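Local coordinates for hydrazine synthase alpha subunit (Candidatus Kuenenia stuttgartiensis, PDB 5C2V), which forms, with the beta and gamma subunits, the hydrazine synthase complex and catalyses its second half-reaction, the condensation of hydroxylamine with ammonia to give hydrazine, at residues P269-G281 with A315-E327. Sequence-based numbering, arbitrary orientation.
Sequences PRPIYGNCDGEIG and AVSWDAPFNKTYE. With ZN (zinc ion), chain B; HEC (heme c), chain C.
The phenol oxygen of Y273 joins the two segments by taking part in two hydrogen bonds. Its OH donates to N323 OD1 at 2.5 Å, a very short separation that at this resolution is not to be read as unusual strength. The same oxygen accepts from the backbone N of I280 at 3.2 Å, nearly straight at 161°. Ring and amide stand almost perpendicular, their planes 83° apart, with OD1 at the ring edge. A chi1 of -167°, which turns the ring away from the backbone N and alongside the carbonyl carbon, carries Y273 across to 315-327, where V316 CG1 sits over the centre of one ring face in a CH-pi contact, 4.1 Å from the centroid. The other end of the N323 amide adds a weak bond, ND2 to G278 O at 3.2 Å, so the asparagine touches both the tyrosine and the type II turn C276-E279.

Apolar contacts extend the interface on both sides of this polar centre. I280 lays CG2 over a face of the Y326 ring, 4.0 Å from its centroid, while I272 CG2 meets P321 CB at 3.6 Å and its CD1 reaches the W318 ring.

Within the loop, E279 OE1 accepts from G274 N and C276 N, which approach from opposite faces of the carboxylate; OE2 pairs with R565, which also bonds P321 O. The turn thus held carries C276, whose SG binds zinc at 2.3 Å, together with heme propionate O2A, a water and H560. N275 ND2 donates to that O2A at 3.0 Å.

The pairing illustrates how neighbouring blades of a beta-propeller are sewn together. Strand 270-273, bulged at I272 and Y273 opposite I259, edges one four-stranded antiparallel sheet beside strand 256-262; the loop after it leads into the next sheet, where strand 312-317 runs between 297-303 and 327-328.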
ATOM      1  N   PRO D 269      16.887 -14.390 -17.390  1.00 64.43           N
ATOM      2  CA  PRO D 269      16.005 -13.254 -17.094  1.00 50.09           C
ATOM      3  C   PRO D 269      16.237 -12.680 -15.695  1.00 59.57           C
ATOM      4  O   PRO D 269      16.337 -13.433 -14.728  1.00 49.14           O
ATOM      5  CB  PRO D 269      14.602 -13.857 -17.208  1.00 52.08           C
ATOM      6  CG  PRO D 269      14.793 -15.314 -16.966  1.00 56.38           C
ATOM      7  CD  PRO D 269      16.137 -15.651 -17.533  1.00 57.55           C
ATOM      8  N   ARG D 270      16.317 -11.356 -15.595  1.00 45.62           N
ATOM      9  CA  ARG D 270      16.493 -10.692 -14.308  1.00 47.19           C
ATOM     10  C   ARG D 270      15.752  -9.356 -14.293  1.00 57.72           C
ATOM     11  O   ARG D 270      15.644  -8.692 -15.325  1.00 51.67           O
ATOM     12  CB  ARG D 270      17.980 -10.486 -14.008  1.00 52.88           C
ATOM     13  CG  ARG D 270      18.692  -9.583 -14.998  1.00 50.17           C
ATOM     14  CD  ARG D 270      20.190  -9.530 -14.747  1.00 52.24           C
ATOM     15  NE  ARG D 270      20.840  -8.513 -15.570  1.00 38.55           N
ATOM     16  CZ  ARG D 270      21.083  -7.270 -15.168  1.00 53.92           C
ATOM     17  NH1 ARG D 270      20.733  -6.884 -13.949  1.00 65.70           N
ATOM     18  NH2 ARG D 270      21.679  -6.410 -15.985  1.00 46.25           N
ATOM     19  N   PRO D 271      15.238  -8.955 -13.120  1.00 50.83           N
ATOM     20  CA  PRO D 271      14.479  -7.705 -13.001  1.00 35.34           C
ATOM     21  C   PRO D 271      15.363  -6.466 -13.071  1.00 44.65           C
ATOM     22  O   PRO D 271      16.524  -6.513 -12.663  1.00 51.87           O
ATOM     23  CB  PRO D 271      13.835  -7.823 -11.620  1.00 45.93           C
ATOM     24  CG  PRO D 271      14.790  -8.665 -10.851  1.00 51.88           C
ATOM     25  CD  PRO D 271      15.305  -9.677 -11.837  1.00 42.72           C
ATOM     26  N   ILE D 272      14.811  -5.370 -13.580  1.00 40.84           N
ATOM     27  CA  ILE D 272      15.521  -4.098 -13.602  1.00 44.08           C
ATOM     28  C   ILE D 272      14.839  -3.108 -12.665  1.00 54.48           C
ATOM     29  O   ILE D 272      15.444  -2.657 -11.694  1.00 60.53           O
ATOM     30  CB  ILE D 272      15.606  -3.509 -15.023  1.00 53.39           C
ATOM     31  CG1 ILE D 272      16.474  -4.400 -15.913  1.00 48.96           C
ATOM     32  CG2 ILE D 272      16.174  -2.099 -14.986  1.00 41.68           C
ATOM     33  CD1 ILE D 272      17.910  -4.521 -15.445  1.00 42.60           C
ATOM     34  N   TYR D 273      13.587  -2.759 -12.952  1.00 62.46           N
ATOM     35  CA  TYR D 273      12.856  -1.858 -12.062  1.00 58.37           C
ATOM     36  C   TYR D 273      11.345  -2.087 -12.064  1.00 62.30           C
ATOM     37  O   TYR D 273      10.754  -2.390 -13.100  1.00 53.90           O
ATOM     38  CB  TYR D 273      13.154  -0.403 -12.433  1.00 43.53           C
ATOM     39  CG  TYR D 273      12.710   0.600 -11.392  1.00 56.79           C
ATOM     40  CD1 TYR D 273      13.440   0.787 -10.225  1.00 56.62           C
ATOM     41  CD2 TYR D 273      11.564   1.364 -11.577  1.00 69.04           C
ATOM     42  CE1 TYR D 273      13.040   1.704  -9.269  1.00 74.71           C
ATOM     43  CE2 TYR D 273      11.157   2.283 -10.627  1.00 67.71           C
ATOM     44  CZ  TYR D 273      11.899   2.449  -9.476  1.00 67.79           C
ATOM     45  OH  TYR D 273      11.497   3.362  -8.528  1.00 62.21           O
ATOM     46  N   GLY D 274      10.728  -1.933 -10.894  1.00 56.92           N
ATOM     47  CA  GLY D 274       9.278  -1.906 -10.792  1.00 60.68           C
ATOM     48  C   GLY D 274       8.561  -3.121 -10.223  1.00 55.70           C
ATOM     49  O   GLY D 274       7.343  -3.083 -10.050  1.00 69.74           O
ATOM     50  N   ASN D 275       9.284  -4.203  -9.947  1.00 52.50           N
ATOM     51  CA  ASN D 275       8.638  -5.419  -9.450  1.00 43.06           C
ATOM     52  C   ASN D 275       8.678  -5.627  -7.934  1.00 46.12           C
ATOM     53  O   ASN D 275       8.047  -6.550  -7.418  1.00 43.26           O
ATOM     54  CB  ASN D 275       9.262  -6.643 -10.125  1.00 31.09           C
ATOM     55  CG  ASN D 275       8.413  -7.890  -9.974  1.00 36.65           C
ATOM     56  OD1 ASN D 275       7.336  -7.994 -10.560  1.00 55.95           O
ATOM     57  ND2 ASN D 275       8.893  -8.843  -9.183  1.00 32.05           N
ATOM     58  N   CYS D 276       9.387  -4.766  -7.212  1.00 43.82           N
ATOM     59  CA  CYS D 276       9.659  -5.040  -5.802  1.00 51.34           C
ATOM     60  C   CYS D 276       9.078  -3.997  -4.850  1.00 64.68           C
ATOM     61  O   CYS D 276       8.855  -2.846  -5.230  1.00 58.21           O
ATOM     62  CB  CYS D 276      11.170  -5.166  -5.579  1.00 61.06           C
ATOM     63  SG  CYS D 276      11.933  -6.624  -6.356  1.00 37.05           S
ATOM     64  N   ASP D 277       8.834  -4.415  -3.610  1.00 63.17           N
ATOM     65  CA  ASP D 277       8.297  -3.533  -2.579  1.00 55.35           C
ATOM     66  C   ASP D 277       9.222  -2.350  -2.316  1.00 53.22           C
ATOM     67  O   ASP D 277      10.437  -2.511  -2.213  1.00 59.64           O
ATOM     68  CB  ASP D 277       8.062  -4.305  -1.277  1.00 65.43           C
ATOM     69  CG  ASP D 277       7.038  -5.411  -1.431  1.00 72.25           C
ATOM     70  OD1 ASP D 277       5.827  -5.122  -1.326  1.00 80.81           O
ATOM     71  OD2 ASP D 277       7.442  -6.572  -1.651  1.00 76.70           O
ATOM     72  N   GLY D 278       8.636  -1.162  -2.208  1.00 64.50           N
ATOM     73  CA  GLY D 278       9.396   0.045  -1.941  1.00 42.63           C
ATOM     74  C   GLY D 278       9.664   0.859  -3.191  1.00 46.39           C
ATOM     75  O   GLY D 278       9.961   2.051  -3.113  1.00 65.05           O
ATOM     76  N   GLU D 279       9.560   0.213  -4.348  1.00 59.74           N
ATOM     77  CA  GLU D 279       9.810   0.877  -5.622  1.00 65.63           C
ATOM     78  C   GLU D 279       8.606   1.696  -6.088  1.00 53.19           C
ATOM     79  O   GLU D 279       7.465   1.408  -5.731  1.00 56.62           O
ATOM     80  CB  GLU D 279      10.207  -0.151  -6.681  1.00 66.39           C
ATOM     81  CG  GLU D 279      11.541  -0.821  -6.383  1.00 53.57           C
ATOM     82  CD  GLU D 279      11.848  -1.977  -7.311  1.00 69.45           C
ATOM     83  OE1 GLU D 279      10.999  -2.295  -8.168  1.00 61.61           O
ATOM     84  OE2 GLU D 279      12.941  -2.569  -7.180  1.00 63.52           O
ATOM     85  N   ILE D 280       8.881   2.722  -6.887  1.00 53.76           N
ATOM     86  CA  ILE D 280       7.880   3.710  -7.279  1.00 53.72           C
ATOM     87  C   ILE D 280       7.013   3.247  -8.456  1.00 62.46           C
ATOM     88  O   ILE D 280       7.473   2.512  -9.330  1.00 56.21           O
ATOM     89  CB  ILE D 280       8.569   5.054  -7.629  1.00 50.24           C
ATOM     90  CG1 ILE D 280       9.468   5.497  -6.472  1.00 38.96           C
ATOM     91  CG2 ILE D 280       7.551   6.144  -7.945  1.00 42.62           C
ATOM     92  CD1 ILE D 280      10.156   6.824  -6.697  1.00 38.32           C
ATOM     93  N   GLY D 281       5.757   3.688  -8.463  1.00 62.77           N
ATOM     94  CA  GLY D 281       4.839   3.438  -9.559  1.00 48.06           C
ATOM     95  C   GLY D 281       3.707   2.463  -9.293  1.00 58.08           C
ATOM     96  O   GLY D 281       2.700   2.492  -9.995  1.00 49.56           O
ATOM     97  N   ALA D 315      11.557   7.823 -16.039  1.00 62.50           N
ATOM     98  CA  ALA D 315      12.923   7.425 -16.356  1.00 66.86           C
ATOM     99  C   ALA D 315      13.710   6.947 -15.138  1.00 69.96           C
ATOM    100  O   ALA D 315      13.596   7.511 -14.049  1.00 74.14           O
ATOM    101  CB  ALA D 315      13.657   8.579 -17.028  1.00 64.35           C
ATOM    102  N   VAL D 316      14.510   5.903 -15.338  1.00 72.16           N
ATOM    103  CA  VAL D 316      15.451   5.436 -14.321  1.00 73.02           C
ATOM    104  C   VAL D 316      16.770   5.057 -14.985  1.00 68.60           C
ATOM    105  O   VAL D 316      16.774   4.380 -16.010  1.00 75.15           O
ATOM    106  CB  VAL D 316      14.907   4.225 -13.522  1.00 66.26           C
ATOM    107  CG1 VAL D 316      13.836   4.664 -12.537  1.00 65.30           C
ATOM    108  CG2 VAL D 316      14.371   3.150 -14.458  1.00 64.77           C
ATOM    109  N   SER D 317      17.884   5.496 -14.406  1.00 68.53           N
ATOM    110  CA  SER D 317      19.200   5.258 -14.996  1.00 63.60           C
ATOM    111  C   SER D 317      19.461   3.770 -15.217  1.00 55.24           C
ATOM    112  O   SER D 317      19.214   2.952 -14.332  1.00 49.78           O
ATOM    113  CB  SER D 317      20.301   5.850 -14.117  1.00 56.98           C
ATOM    114  OG  SER D 317      20.584   5.005 -13.015  1.00 63.63           O
ATOM    115  N   TRP D 318      19.950   3.428 -16.404  1.00 65.20           N
ATOM    116  CA  TRP D 318      20.236   2.039 -16.740  1.00 57.44           C
ATOM    117  C   TRP D 318      21.373   1.481 -15.893  1.00 49.54           C
ATOM    118  O   TRP D 318      21.345   0.318 -15.489  1.00 44.13           O
ATOM    119  CB  TRP D 318      20.580   1.901 -18.225  1.00 52.75           C
ATOM    120  CG  TRP D 318      21.380   0.672 -18.524  1.00 59.00           C
ATOM    121  CD1 TRP D 318      22.726   0.604 -18.737  1.00 47.33           C
ATOM    122  CD2 TRP D 318      20.890  -0.671 -18.621  1.00 57.86           C
ATOM    123  NE1 TRP D 318      23.103  -0.696 -18.970  1.00 70.56           N
ATOM    124  CE2 TRP D 318      21.994  -1.498 -18.904  1.00 48.09           C
ATOM    125  CE3 TRP D 318      19.624  -1.251 -18.502  1.00 51.27           C
ATOM    126  CZ2 TRP D 318      21.870  -2.875 -19.070  1.00 49.64           C
ATOM    127  CZ3 TRP D 318      19.504  -2.620 -18.667  1.00 56.85           C
ATOM    128  CH2 TRP D 318      20.620  -3.416 -18.947  1.00 42.81           C
ATOM    129  N   ASP D 319      22.371   2.317 -15.629  1.00 55.91           N
ATOM    130  CA  ASP D 319      23.539   1.904 -14.860  1.00 68.39           C
ATOM    131  C   ASP D 319      23.163   1.549 -13.424  1.00 69.76           C
ATOM    132  O   ASP D 319      23.615   0.536 -12.889  1.00 67.41           O
ATOM    133  CB  ASP D 319      24.602   3.004 -14.871  1.00 60.50           C
ATOM    134  CG  ASP D 319      25.134   3.285 -16.264  1.00 62.09           C
ATOM    135  OD1 ASP D 319      25.118   2.362 -17.105  1.00 56.47           O
ATOM    136  OD2 ASP D 319      25.569   4.428 -16.516  1.00 67.76           O
ATOM    137  N   ALA D 320      22.336   2.385 -12.807  1.00 72.37           N
ATOM    138  CA  ALA D 320      21.872   2.134 -11.446  1.00 57.16           C
ATOM    139  C   ALA D 320      20.362   2.323 -11.339  1.00 62.72           C
ATOM    140  O   ALA D 320      19.893   3.370 -10.892  1.00 54.07           O
ATOM    141  CB  ALA D 320      22.593   3.045 -10.465  1.00 65.84           C
ATOM    142  N   PRO D 321      19.593   1.302 -11.748  1.00 47.33           N
ATOM    143  CA  PRO D 321      18.128   1.373 -11.730  1.00 60.99           C
ATOM    144  C   PRO D 321      17.546   1.245 -10.327  1.00 57.29           C
ATOM    145  O   PRO D 321      17.105   0.166  -9.928  1.00 55.99           O
ATOM    146  CB  PRO D 321      17.714   0.187 -12.603  1.00 60.30           C
ATOM    147  CG  PRO D 321      18.825  -0.784 -12.459  1.00 53.71           C
ATOM    148  CD  PRO D 321      20.078   0.031 -12.314  1.00 50.99           C
ATOM    149  N   PHE D 322      17.551   2.348  -9.586  1.00 53.20           N
ATOM    150  CA  PHE D 322      16.978   2.372  -8.248  1.00 62.06           C
ATOM    151  C   PHE D 322      16.111   3.613  -8.061  1.00 65.11           C
ATOM    152  O   PHE D 322      15.987   4.437  -8.968  1.00 68.80           O
ATOM    153  CB  PHE D 322      18.084   2.321  -7.193  1.00 58.64           C
ATOM    154  CG  PHE D 322      19.009   1.148  -7.347  1.00 56.73           C
ATOM    155  CD1 PHE D 322      18.677  -0.088  -6.816  1.00 49.45           C
ATOM    156  CD2 PHE D 322      20.204   1.277  -8.033  1.00 63.25           C
ATOM    157  CE1 PHE D 322      19.524  -1.171  -6.960  1.00 65.94           C
ATOM    158  CE2 PHE D 322      21.055   0.197  -8.182  1.00 49.40           C
ATOM    159  CZ  PHE D 322      20.714  -1.028  -7.644  1.00 65.10           C
ATOM    160  N   ASN D 323      15.511   3.742  -6.882  1.00 49.47           N
ATOM    161  CA  ASN D 323      14.607   4.851  -6.597  1.00 45.24           C
ATOM    162  C   ASN D 323      15.313   6.203  -6.594  1.00 44.35           C
ATOM    163  O   ASN D 323      14.706   7.228  -6.907  1.00 48.21           O
ATOM    164  CB  ASN D 323      13.908   4.634  -5.255  1.00 50.29           C
ATOM    165  CG  ASN D 323      13.019   3.407  -5.253  1.00 62.44           C
ATOM    166  OD1 ASN D 323      12.461   3.029  -6.282  1.00 57.07           O
ATOM    167  ND2 ASN D 323      12.880   2.779  -4.090  1.00 55.04           N
ATOM    168  N   LYS D 324      16.594   6.202  -6.242  1.00 57.06           N
ATOM    169  CA  LYS D 324      17.359   7.440  -6.148  1.00 53.11           C
ATOM    170  C   LYS D 324      17.564   8.088  -7.516  1.00 55.55           C
ATOM    171  O   LYS D 324      17.762   9.299  -7.610  1.00 64.66           O
ATOM    172  CB  LYS D 324      18.710   7.183  -5.471  1.00 52.52           C
ATOM    173  CG  LYS D 324      19.592   6.170  -6.186  1.00 69.44           C
ATOM    174  CD  LYS D 324      20.860   5.882  -5.393  1.00 47.04           C
ATOM    175  CE  LYS D 324      20.547   5.202  -4.069  1.00 62.49           C
ATOM    176  NZ  LYS D 324      21.782   4.895  -3.294  1.00 51.67           N
ATOM    177  N   THR D 325      17.522   7.280  -8.571  1.00 64.58           N
ATOM    178  CA  THR D 325      17.670   7.794  -9.930  1.00 62.84           C
ATOM    179  C   THR D 325      16.332   8.011 -10.640  1.00 69.85           C
ATOM    180  O   THR D 325      16.302   8.469 -11.783  1.00 76.10           O
ATOM    181  CB  THR D 325      18.535   6.852 -10.792  1.00 61.65           C
ATOM    182  OG1 THR D 325      17.823   5.634 -11.042  1.00 68.18           O
ATOM    183  CG2 THR D 325      19.849   6.542 -10.091  1.00 59.99           C
ATOM    184  N   TYR D 326      15.230   7.682  -9.970  1.00 73.09           N
ATOM    185  CA  TYR D 326      13.904   7.814 -10.572  1.00 68.19           C
ATOM    186  C   TYR D 326      13.520   9.278 -10.770  1.00 61.29           C
ATOM    187  O   TYR D 326      13.881  10.135  -9.964  1.00 60.38           O
ATOM    188  CB  TYR D 326      12.848   7.108  -9.711  1.00 62.16           C
ATOM    189  CG  TYR D 326      11.438   7.184 -10.266  1.00 64.10           C
ATOM    190  CD1 TYR D 326      10.580   8.217  -9.904  1.00 61.90           C
ATOM    191  CD2 TYR D 326      10.963   6.219 -11.145  1.00 64.32           C
ATOM    192  CE1 TYR D 326       9.293   8.289 -10.408  1.00 59.80           C
ATOM    193  CE2 TYR D 326       9.676   6.283 -11.653  1.00 58.74           C
ATOM    194  CZ  TYR D 326       8.846   7.320 -11.280  1.00 57.01           C
ATOM    195  OH  TYR D 326       7.567   7.388 -11.781  1.00 59.46           O
ATOM    196  N   GLU D 327      12.790   9.558 -11.846  1.00 56.32           N
ATOM    197  CA  GLU D 327      12.315  10.912 -12.114  1.00 67.33           C
ATOM    198  C   GLU D 327      11.059  10.929 -12.985  1.00 75.36           C
ATOM    199  O   GLU D 327      10.776   9.973 -13.709  1.00 60.04           O
ATOM    200  CB  GLU D 327      13.415  11.739 -12.780  1.00 54.26           C
ATOM    201  CG  GLU D 327      13.945  11.145 -14.074  1.00 75.60           C
ATOM    202  CD  GLU D 327      14.976  12.035 -14.741  1.00 81.87           C
ATOM    203  OE1 GLU D 327      14.916  13.268 -14.541  1.00 66.90           O
ATOM    204  OE2 GLU D 327      15.846  11.504 -15.462  1.00 66.45           O
TER
HETATM  205 ZN    ZN B 904      11.316  -8.765  -5.855  1.00 53.34          ZN
HETATM  206 FE   HEC C 905      13.394 -15.578  -6.440  1.00 48.54          FE
HETATM  207  CHA HEC C 905      11.193 -12.985  -7.037  1.00 67.93           C
HETATM  208  CHB HEC C 905      14.516 -15.345  -9.671  1.00 51.37           C
HETATM  209  CHC HEC C 905      15.307 -18.418  -5.993  1.00 55.11           C
HETATM  210  CHD HEC C 905      12.122 -15.967  -3.280  1.00 57.58           C
HETATM  211  NA  HEC C 905      12.943 -14.387  -8.047  1.00 50.11           N
HETATM  212  C1A HEC C 905      11.996 -13.382  -8.081  1.00 53.49           C
HETATM  213  C2A HEC C 905      11.991 -12.812  -9.411  1.00 53.17           C
HETATM  214  C3A HEC C 905      12.903 -13.460 -10.141  1.00 61.40           C
HETATM  215  C4A HEC C 905      13.522 -14.465  -9.299  1.00 59.62           C
HETATM  216  CMA HEC C 905      13.244 -13.191 -11.623  1.00 46.79           C
HETATM  217  CAA HEC C 905      11.078 -11.661  -9.886  1.00 41.94           C
HETATM  218  CBA HEC C 905      11.841 -10.340  -9.849  1.00 45.38           C
HETATM  219  CGA HEC C 905      12.146  -9.935  -8.429  1.00 58.95           C
HETATM  220  O1A HEC C 905      13.322  -9.594  -8.140  1.00 62.20           O
HETATM  221  O2A HEC C 905      11.218  -9.956  -7.581  1.00 66.99           O
HETATM  222  NB  HEC C 905      14.585 -16.770  -7.664  1.00 71.76           N
HETATM  223  C1B HEC C 905      15.094 -16.300  -8.862  1.00 54.23           C
HETATM  224  C2B HEC C 905      16.348 -16.984  -9.109  1.00 69.38           C
HETATM  225  C3B HEC C 905      16.568 -17.834  -8.105  1.00 62.03           C
HETATM  226  C4B HEC C 905      15.464 -17.718  -7.170  1.00 58.13           C
HETATM  227  CMB HEC C 905      17.266 -16.774 -10.332  1.00 43.09           C
HETATM  228  CAB HEC C 905      17.799 -18.761  -7.975  1.00 38.59           C
HETATM  229  CBB HEC C 905      17.357 -20.237  -8.087  1.00 38.39           C
HETATM  230  NC  HEC C 905      13.707 -16.914  -4.896  1.00 46.91           N
HETATM  231  C1C HEC C 905      14.458 -18.072  -4.964  1.00 63.74           C
HETATM  232  C2C HEC C 905      14.278 -18.796  -3.721  1.00 58.70           C
HETATM  233  C3C HEC C 905      13.321 -18.177  -3.025  1.00 52.51           C
HETATM  234  C4C HEC C 905      12.992 -16.943  -3.716  1.00 55.43           C
HETATM  235  CMC HEC C 905      14.825 -20.210  -3.425  1.00 44.58           C
HETATM  236  CAC HEC C 905      12.767 -18.636  -1.659  1.00 42.05           C
HETATM  237  CBC HEC C 905      11.281 -19.030  -1.814  1.00 51.78           C
HETATM  238  ND  HEC C 905      11.885 -14.631  -5.335  1.00 70.58           N
HETATM  239  C1D HEC C 905      11.560 -14.958  -4.023  1.00 49.37           C
HETATM  240  C2D HEC C 905      10.526 -14.065  -3.553  1.00 51.61           C
HETATM  241  C3D HEC C 905      10.240 -13.128  -4.731  1.00 60.05           C
HETATM  242  C4D HEC C 905      11.124 -13.558  -5.788  1.00 55.98           C
HETATM  243  CMD HEC C 905       9.866 -14.062  -2.157  1.00 44.49           C
HETATM  244  CAD HEC C 905       9.218 -11.974  -4.795  1.00 55.11           C
HETATM  245  CBD HEC C 905       7.814 -12.559  -4.703  1.00 41.68           C
HETATM  246  CGD HEC C 905       6.802 -11.448  -4.730  1.00 54.79           C
HETATM  247  O1D HEC C 905       5.608 -11.734  -4.465  1.00 57.99           O
HETATM  248  O2D HEC C 905       7.188 -10.281  -5.006  1.00 42.45           O
HETATM  249  O   HOH W   1       9.395  -8.701  -5.006  1.00 63.77           O